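Local coordinates for protein dihydroxyacetone kinase (Citrobacter freundii, PDB 1UN8) that phosphorylates dihydroxyacetone with ATP, as a homodimer whose chains each join a substrate-binding domain to an eight-helix nucleotide-binding domain that also holds a phospholipid, at residues 67-70 with 76-79; 93-98 with 128-133; 378-381 with 387-390. All coordinates share one frame; numbering follows the deposited sequence.

Overall arrangement
Contacts 1 and 2 lie in the dihydroxyacetone-binding DhaK domain, contact 3 in the all-helical DhaL domain. The first two are neighbours, their centres 16 Å apart: helix 88-98 is the next element after strand 76-80 and packs against the mixed sheet holding that strand, Val78 CG2 meeting Ala94 CB at 4.1 Å. Contact 1 is the nearer of the two to substrate-binding Ser59 and Lys109, while contact 2 is remote from the annotated sites. Contact 3 contains ATP-binding Asp387 and Thr388. Its nearest atoms are about 52 Å from contact 1 and about 67 Å from contact 2, so substrate and nucleotide sites stand far apart within one chain, consistent with phosphoryl transfer between subunits.

Contact 1 (67-70 with 76-79); sequences GFIG and AAVC
Ile69 meets Ala77 by apolar packing alone: no hydrogen bond links the loop segment 67-70 to the strand segment 76-79. The touching is done by the outer end of the isoleucine. Its CD1 lies 3.6 Å from Ala77 CB, and the next carbon inward, Ile69 CG1, follows at 4.1 Å from the same methyl. The long branch gets there because CG1 stands anti to the carbonyl carbon and the chain then runs straight out through chi2 (170°), so that CD1 is carried forward onto the strand.

The second kind of contact is side chain on backbone. Ile69 CD1 also rests against the main chain between the two alanines, 3.7 Å from Ala77 N and 4.1 Å from Ala76 C. Ala76 takes part through its backbone only, since its CB points to the far face of the sheet, where it packs on Val42 and Ile54. The Ala77 methyl and the backbone just before it thus form the surface on which CD1 rests.

Backbone bonding runs within the sheet instead. Ala77 pairs with Val41 of the antiparallel strand 40-43, whereas Ala76 and Val78 pair with Ser55 on the parallel side. Ile69 also touches Val41 and Arg43 of the adjoining strand 40-43, and all three touching residues are buried.

The arrangement is that of a loop connection between two adjacent parallel strands, 52-59 and 76-80, folded back over one face of the mixed sheet of the DhaK domain. The Ala77 side chain is about 9 Å from those of Ser59 and Lys109, which places this packing in the neighbourhood of the dihydroxyacetone-binding residues.

Contact 2 (93-98 with 128-133); sequences TAIQAV and LGYNVE
Tyr130 points its ring at helix 88-98, with Ile95 over one face and Gln96 at the hydroxyl end. The glutamine amide is turned nearly perpendicular to the ring, the two planes 80° apart, and the side chains cross at about a right angle. Gln96 OE1 lies at the ring edge, near its plane, and accepts a hydrogen bond of 2.8 Å from Tyr130 OH. The proton is delivered in the carbonyl plane onto a lone pair, with a C=O...donor angle of 112°. Gln96 bends at chi2 (-149°), which brings its amide oxygen round to the phenol while its own aliphatic part stays against the ring end: CG lies 3.7 Å from Tyr130 CZ.

Ile95 comes from another direction. Its CG2 branch, anti to the backbone N, sits 4.2 Å above the ring plane and off toward the rim, closest to Tyr130 CG. Leu128 adds an apolar neighbour to the amide, crossing Gln96 at about a right angle with CD1 3.9 Å from OE1.

The turn that carries Leu128 and Tyr130 is set by Gly129, whose positive phi makes it the C-prime residue of a Schellman motif ending helix 112-127. Directly after it Tyr130 leaves the turn, and Val132 enters strand 132-137, next to strand 104-109 in the sheet. Ile95 and Val132 both pack on Cys104 and Leu106 of that neighbouring strand.

Both ends of the buried Gln96 amide are used: OE1 takes the tyrosine proton, and NE2 donates to the backbone oxygen of Ala344 of the second subunit. The two bonds together fix the amide's rotation. The carbonyl, which can only accept, calls for NE2 on its side and leaves OE1 for the phenol, joining a contact inside the DhaK domain to the subunit interface.

Contact 3 (378-381 with 387-390); sequences ALDA and DTGS
Asp380 grips the start of helix 388-404 with one carboxylate oxygen. Its OD2 accepts hydrogen bonds from Asp387 N at 3.2 Å and from Thr388 N at 3.3 Å, the latter being the straighter. Asp387 N meets OD2 at its anti lone pair, on the side away from OD1; Thr388 N comes from above, 50° out of the carboxylate plane. Thr388 OG1 lies 3.1 Å from the same oxygen. Asp387 OD1 also approaches it to 3.1 Å, two acceptors side by side in nearly coplanar carboxylates.

The reach of Asp380 follows from its extended chi1 (-161°), which sends the carboxylate off helix 373-381 toward the neighbouring helix start. Farther out, Pro534 of the ATP site packs on both Asp380 and Thr388, and Ser390 OG is hydrogen-bonded to Glu373 and Asn377 of the preceding helix.

The two bonds tie the backbone of ATP-binding Asp387 and Thr388 to helix 373-381. Negative charge at the N-terminus of a helix is probably favourable, whereas the close pair of carboxylates should repel unless a cation is near, which is consistent with the enzyme's need for magnesium or calcium.

Contact 1 (67-70 with 76-79)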
loop_
_atom_site.group_PDB
_atom_site.type_symbol
_atom_site.label_atom_id
_atom_site.label_comp_id
_atom_site.label_asym_id
_atom_site.label_seq_id
_atom_site.Cartn_x
_atom_site.Cartn_y
_atom_site.Cartn_z
ATOM N N GLY A 67 -12.562 -7.681 -3.540
ATOM C CA GLY A 67 -11.586 -8.477 -2.813
ATOM C C GLY A 67 -12.198 -9.282 -1.679
ATOM O O GLY A 67 -11.537 -10.143 -1.066
ATOM N N PHE A 68 -13.464 -9.020 -1.386
ATOM C CA PHE A 68 -14.146 -9.801 -0.363
ATOM C C PHE A 68 -15.320 -10.597 -0.901
ATOM O O PHE A 68 -16.286 -10.877 -0.195
ATOM C CB PHE A 68 -14.457 -8.933 0.852
ATOM C CG PHE A 68 -13.270 -8.164 1.296
ATOM C CD1 PHE A 68 -13.155 -6.805 0.992
ATOM C CD2 PHE A 68 -12.252 -8.788 2.002
ATOM C CE1 PHE A 68 -12.057 -6.065 1.388
ATOM C CE2 PHE A 68 -11.159 -8.068 2.396
ATOM C CZ PHE A 68 -11.061 -6.666 2.083
ATOM N N ILE A 69 -15.217 -10.955 -2.172
ATOM C CA ILE A 69 -16.218 -11.793 -2.825
ATOM C C ILE A 69 -15.684 -13.229 -2.732
ATOM O O ILE A 69 -14.505 -13.477 -3.003
ATOM C CB ILE A 69 -16.384 -11.392 -4.312
ATOM C CG1 ILE A 69 -17.166 -10.093 -4.442
ATOM C CG2 ILE A 69 -17.053 -12.523 -5.114
ATOM C CD1 ILE A 69 -17.138 -9.541 -5.844
ATOM N N GLY A 70 -16.546 -14.161 -2.349
ATOM C CA GLY A 70 -16.172 -15.563 -2.242
ATOM C C GLY A 70 -16.800 -16.293 -1.068
ATOM O O GLY A 70 -17.438 -15.673 -0.186
ATOM N N ALA A 76 -21.532 -11.045 -4.421
ATOM C CA ALA A 76 -21.289 -10.190 -5.569
ATOM C C ALA A 76 -21.041 -8.775 -5.073
ATOM O O ALA A 76 -21.341 -8.453 -3.926
ATOM C CB ALA A 76 -22.497 -10.217 -6.502
ATOM N N ALA A 77 -20.487 -7.933 -5.940
ATOM C CA ALA A 77 -20.211 -6.539 -5.592
ATOM C C ALA A 77 -20.608 -5.677 -6.780
ATOM O O ALA A 77 -20.281 -5.996 -7.926
ATOM C CB ALA A 77 -18.713 -6.346 -5.257
ATOM N N VAL A 78 -21.326 -4.593 -6.513
ATOM C CA VAL A 78 -21.750 -3.714 -7.589
ATOM C C VAL A 78 -20.819 -2.505 -7.538
ATOM O O VAL A 78 -20.844 -1.734 -6.571
ATOM C CB VAL A 78 -23.212 -3.270 -7.391
ATOM C CG1 VAL A 78 -23.823 -2.878 -8.725
ATOM C CG2 VAL A 78 -24.010 -4.383 -6.712
ATOM N N CYS A 79 -20.006 -2.358 -8.585
ATOM C CA CYS A 79 -19.014 -1.293 -8.687
ATOM C C CYS A 79 -19.430 -0.058 -9.479
ATOM O O CYS A 79 -19.674 -0.132 -10.692
ATOM C CB CYS A 79 -17.729 -1.859 -9.291
ATOM S SG CYS A 79 -17.178 -3.400 -8.509
#

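Contact 2 (93-98 with 128-133)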
loop_
_atom_site.group_PDB
_atom_site.type_symbol
_atom_site.label_atom_id
_atom_site.label_comp_id
_atom_site.label_asym_id
_atom_site.label_seq_id
_atom_site.Cartn_x
_atom_site.Cartn_y
_atom_site.Cartn_z
ATOM N N THR A 93 -29.749 -5.706 -11.400
ATOM C CA THR A 93 -29.136 -6.742 -12.210
ATOM C C THR A 93 -28.382 -7.751 -11.365
ATOM O O THR A 93 -28.436 -8.954 -11.629
ATOM C CB THR A 93 -28.179 -6.130 -13.225
ATOM O OG1 THR A 93 -28.914 -5.266 -14.097
ATOM C CG2 THR A 93 -27.493 -7.208 -14.038
ATOM N N ALA A 94 -27.671 -7.276 -10.351
ATOM C CA ALA A 94 -26.923 -8.183 -9.483
ATOM C C ALA A 94 -27.859 -9.056 -8.649
ATOM O O ALA A 94 -27.624 -10.246 -8.478
ATOM C CB ALA A 94 -26.006 -7.383 -8.568
ATOM N N ILE A 95 -28.915 -8.449 -8.124
ATOM C CA ILE A 95 -29.884 -9.158 -7.294
ATOM C C ILE A 95 -30.480 -10.323 -8.087
ATOM O O ILE A 95 -30.434 -11.476 -7.651
ATOM C CB ILE A 95 -31.032 -8.196 -6.829
ATOM C CG1 ILE A 95 -30.589 -7.373 -5.610
ATOM C CG2 ILE A 95 -32.276 -9.006 -6.459
ATOM C CD1 ILE A 95 -29.208 -6.777 -5.736
ATOM N N GLN A 96 -31.031 -10.008 -9.256
ATOM C CA GLN A 96 -31.639 -11.003 -10.128
ATOM C C GLN A 96 -30.640 -12.057 -10.589
ATOM O O GLN A 96 -31.007 -13.207 -10.839
ATOM C CB GLN A 96 -32.205 -10.336 -11.373
ATOM C CG GLN A 96 -33.276 -9.318 -11.112
ATOM C CD GLN A 96 -34.257 -9.261 -12.259
ATOM O OE1 GLN A 96 -35.081 -10.167 -12.425
ATOM N NE2 GLN A 96 -34.165 -8.211 -13.071
ATOM N N ALA A 97 -29.381 -11.663 -10.707
ATOM C CA ALA A 97 -28.362 -12.570 -11.188
ATOM C C ALA A 97 -27.870 -13.625 -10.213
ATOM O O ALA A 97 -27.448 -14.700 -10.630
ATOM C CB ALA A 97 -27.190 -11.771 -11.695
ATOM N N VAL A 98 -27.930 -13.338 -8.917
ATOM C CA VAL A 98 -27.405 -14.273 -7.932
ATOM C C VAL A 98 -28.340 -14.619 -6.794
ATOM O O VAL A 98 -27.949 -15.338 -5.868
ATOM C CB VAL A 98 -26.105 -13.714 -7.298
ATOM C CG1 VAL A 98 -25.101 -13.392 -8.377
ATOM C CG2 VAL A 98 -26.414 -12.463 -6.478
ATOM N N LEU A 128 -40.645 -7.943 -7.924
ATOM C CA LEU A 128 -40.381 -9.094 -8.769
ATOM C C LEU A 128 -40.365 -10.392 -7.967
ATOM O O LEU A 128 -39.947 -11.437 -8.462
ATOM C CB LEU A 128 -39.053 -8.911 -9.506
ATOM C CG LEU A 128 -39.022 -7.749 -10.504
ATOM C CD1 LEU A 128 -37.591 -7.523 -11.021
ATOM C CD2 LEU A 128 -39.977 -8.049 -11.651
ATOM N N GLY A 129 -40.802 -10.324 -6.718
ATOM C CA GLY A 129 -40.857 -11.527 -5.912
ATOM C C GLY A 129 -39.630 -11.941 -5.124
ATOM O O GLY A 129 -39.681 -12.919 -4.366
ATOM N N TYR A 130 -38.521 -11.225 -5.283
ATOM C CA TYR A 130 -37.324 -11.587 -4.532
ATOM C C TYR A 130 -37.461 -11.143 -3.082
ATOM O O TYR A 130 -38.142 -10.156 -2.784
ATOM C CB TYR A 130 -36.079 -10.924 -5.126
ATOM C CG TYR A 130 -35.754 -11.297 -6.551
ATOM C CD1 TYR A 130 -36.274 -10.567 -7.614
ATOM C CD2 TYR A 130 -34.895 -12.363 -6.836
ATOM C CE1 TYR A 130 -35.947 -10.879 -8.932
ATOM C CE2 TYR A 130 -34.559 -12.690 -8.153
ATOM C CZ TYR A 130 -35.091 -11.939 -9.198
ATOM O OH TYR A 130 -34.779 -12.236 -10.508
ATOM N N ASN A 131 -36.833 -11.879 -2.177
ATOM C CA ASN A 131 -36.852 -11.503 -0.772
ATOM C C ASN A 131 -35.573 -10.711 -0.539
ATOM O O ASN A 131 -34.470 -11.236 -0.710
ATOM C CB ASN A 131 -36.872 -12.731 0.130
ATOM C CG ASN A 131 -38.226 -13.396 0.165
ATOM O OD1 ASN A 131 -38.551 -14.096 1.117
ATOM N ND2 ASN A 131 -39.027 -13.184 -0.873
ATOM N N VAL A 132 -35.728 -9.448 -0.153
ATOM C CA VAL A 132 -34.580 -8.581 0.057
ATOM C C VAL A 132 -34.563 -7.853 1.391
ATOM O O VAL A 132 -35.603 -7.448 1.915
ATOM C CB VAL A 132 -34.504 -7.514 -1.048
ATOM C CG1 VAL A 132 -33.150 -6.824 -1.010
ATOM C CG2 VAL A 132 -34.767 -8.155 -2.403
ATOM N N GLU A 133 -33.361 -7.693 1.932
ATOM C CA GLU A 133 -33.162 -6.966 3.173
ATOM C C GLU A 133 -31.947 -6.055 2.970
ATOM O O GLU A 133 -31.015 -6.395 2.233
ATOM C CB GLU A 133 -32.918 -7.923 4.338
ATOM C CG GLU A 133 -34.154 -8.693 4.813
ATOM C CD GLU A 133 -35.350 -7.799 5.118
ATOM O OE1 GLU A 133 -35.154 -6.646 5.558
ATOM O OE2 GLU A 133 -36.493 -8.259 4.928
#

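Contact 3 (378-381 with 387-390)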
loop_
_atom_site.group_PDB
_atom_site.type_symbol
_atom_site.label_atom_id
_atom_site.label_comp_id
_atom_site.label_asym_id
_atom_site.label_seq_id
_atom_site.Cartn_x
_atom_site.Cartn_y
_atom_site.Cartn_z
ATOM N N ALA A 378 44.386 18.818 -1.080
ATOM C CA ALA A 378 44.358 19.726 -2.213
ATOM C C ALA A 378 43.901 18.978 -3.462
ATOM O O ALA A 378 43.033 19.447 -4.191
ATOM C CB ALA A 378 45.745 20.326 -2.429
ATOM N N LEU A 379 44.489 17.812 -3.707
ATOM C CA LEU A 379 44.117 17.028 -4.873
ATOM C C LEU A 379 42.674 16.575 -4.757
ATOM O O LEU A 379 41.928 16.602 -5.733
ATOM C CB LEU A 379 45.021 15.801 -5.014
ATOM C CG LEU A 379 46.491 16.036 -5.368
ATOM C CD1 LEU A 379 47.196 14.697 -5.452
ATOM C CD2 LEU A 379 46.603 16.779 -6.697
ATOM N N ASP A 380 42.280 16.166 -3.559
ATOM C CA ASP A 380 40.922 15.690 -3.346
ATOM C C ASP A 380 39.890 16.806 -3.457
ATOM O O ASP A 380 38.754 16.569 -3.858
ATOM C CB ASP A 380 40.812 15.004 -1.983
ATOM C CG ASP A 380 39.588 14.099 -1.882
ATOM O OD1 ASP A 380 39.306 13.365 -2.862
ATOM O OD2 ASP A 380 38.917 14.107 -0.827
ATOM N N ALA A 381 40.291 18.024 -3.108
ATOM C CA ALA A 381 39.395 19.178 -3.165
ATOM C C ALA A 381 38.898 19.483 -4.581
ATOM O O ALA A 381 37.796 20.006 -4.754
ATOM C CB ALA A 381 40.094 20.410 -2.584
ATOM N N ASP A 387 39.396 15.887 1.737
ATOM C CA ASP A 387 39.735 15.367 3.060
ATOM C C ASP A 387 40.535 14.056 3.033
ATOM O O ASP A 387 41.050 13.624 4.065
ATOM C CB ASP A 387 38.458 15.176 3.890
ATOM C CG ASP A 387 37.409 14.344 3.170
ATOM O OD1 ASP A 387 37.672 13.885 2.042
ATOM O OD2 ASP A 387 36.314 14.144 3.731
ATOM N N THR A 388 40.649 13.432 1.860
ATOM C CA THR A 388 41.380 12.174 1.733
ATOM C C THR A 388 42.738 12.223 2.433
ATOM O O THR A 388 43.152 11.251 3.068
ATOM C CB THR A 388 41.565 11.787 0.246
ATOM O OG1 THR A 388 40.295 11.405 -0.302
ATOM C CG2 THR A 388 42.535 10.628 0.099
ATOM N N GLY A 389 43.426 13.352 2.326
ATOM C CA GLY A 389 44.714 13.470 2.981
ATOM C C GLY A 389 44.570 13.294 4.487
ATOM O O GLY A 389 45.331 12.569 5.124
ATOM N N SER A 390 43.575 13.959 5.061
ATOM C CA SER A 390 43.333 13.877 6.499
ATOM C C SER A 390 42.878 12.481 6.921
ATOM O O SER A 390 43.284 11.975 7.968
ATOM C CB SER A 390 42.281 14.915 6.912
ATOM O OG SER A 390 42.741 16.233 6.659
#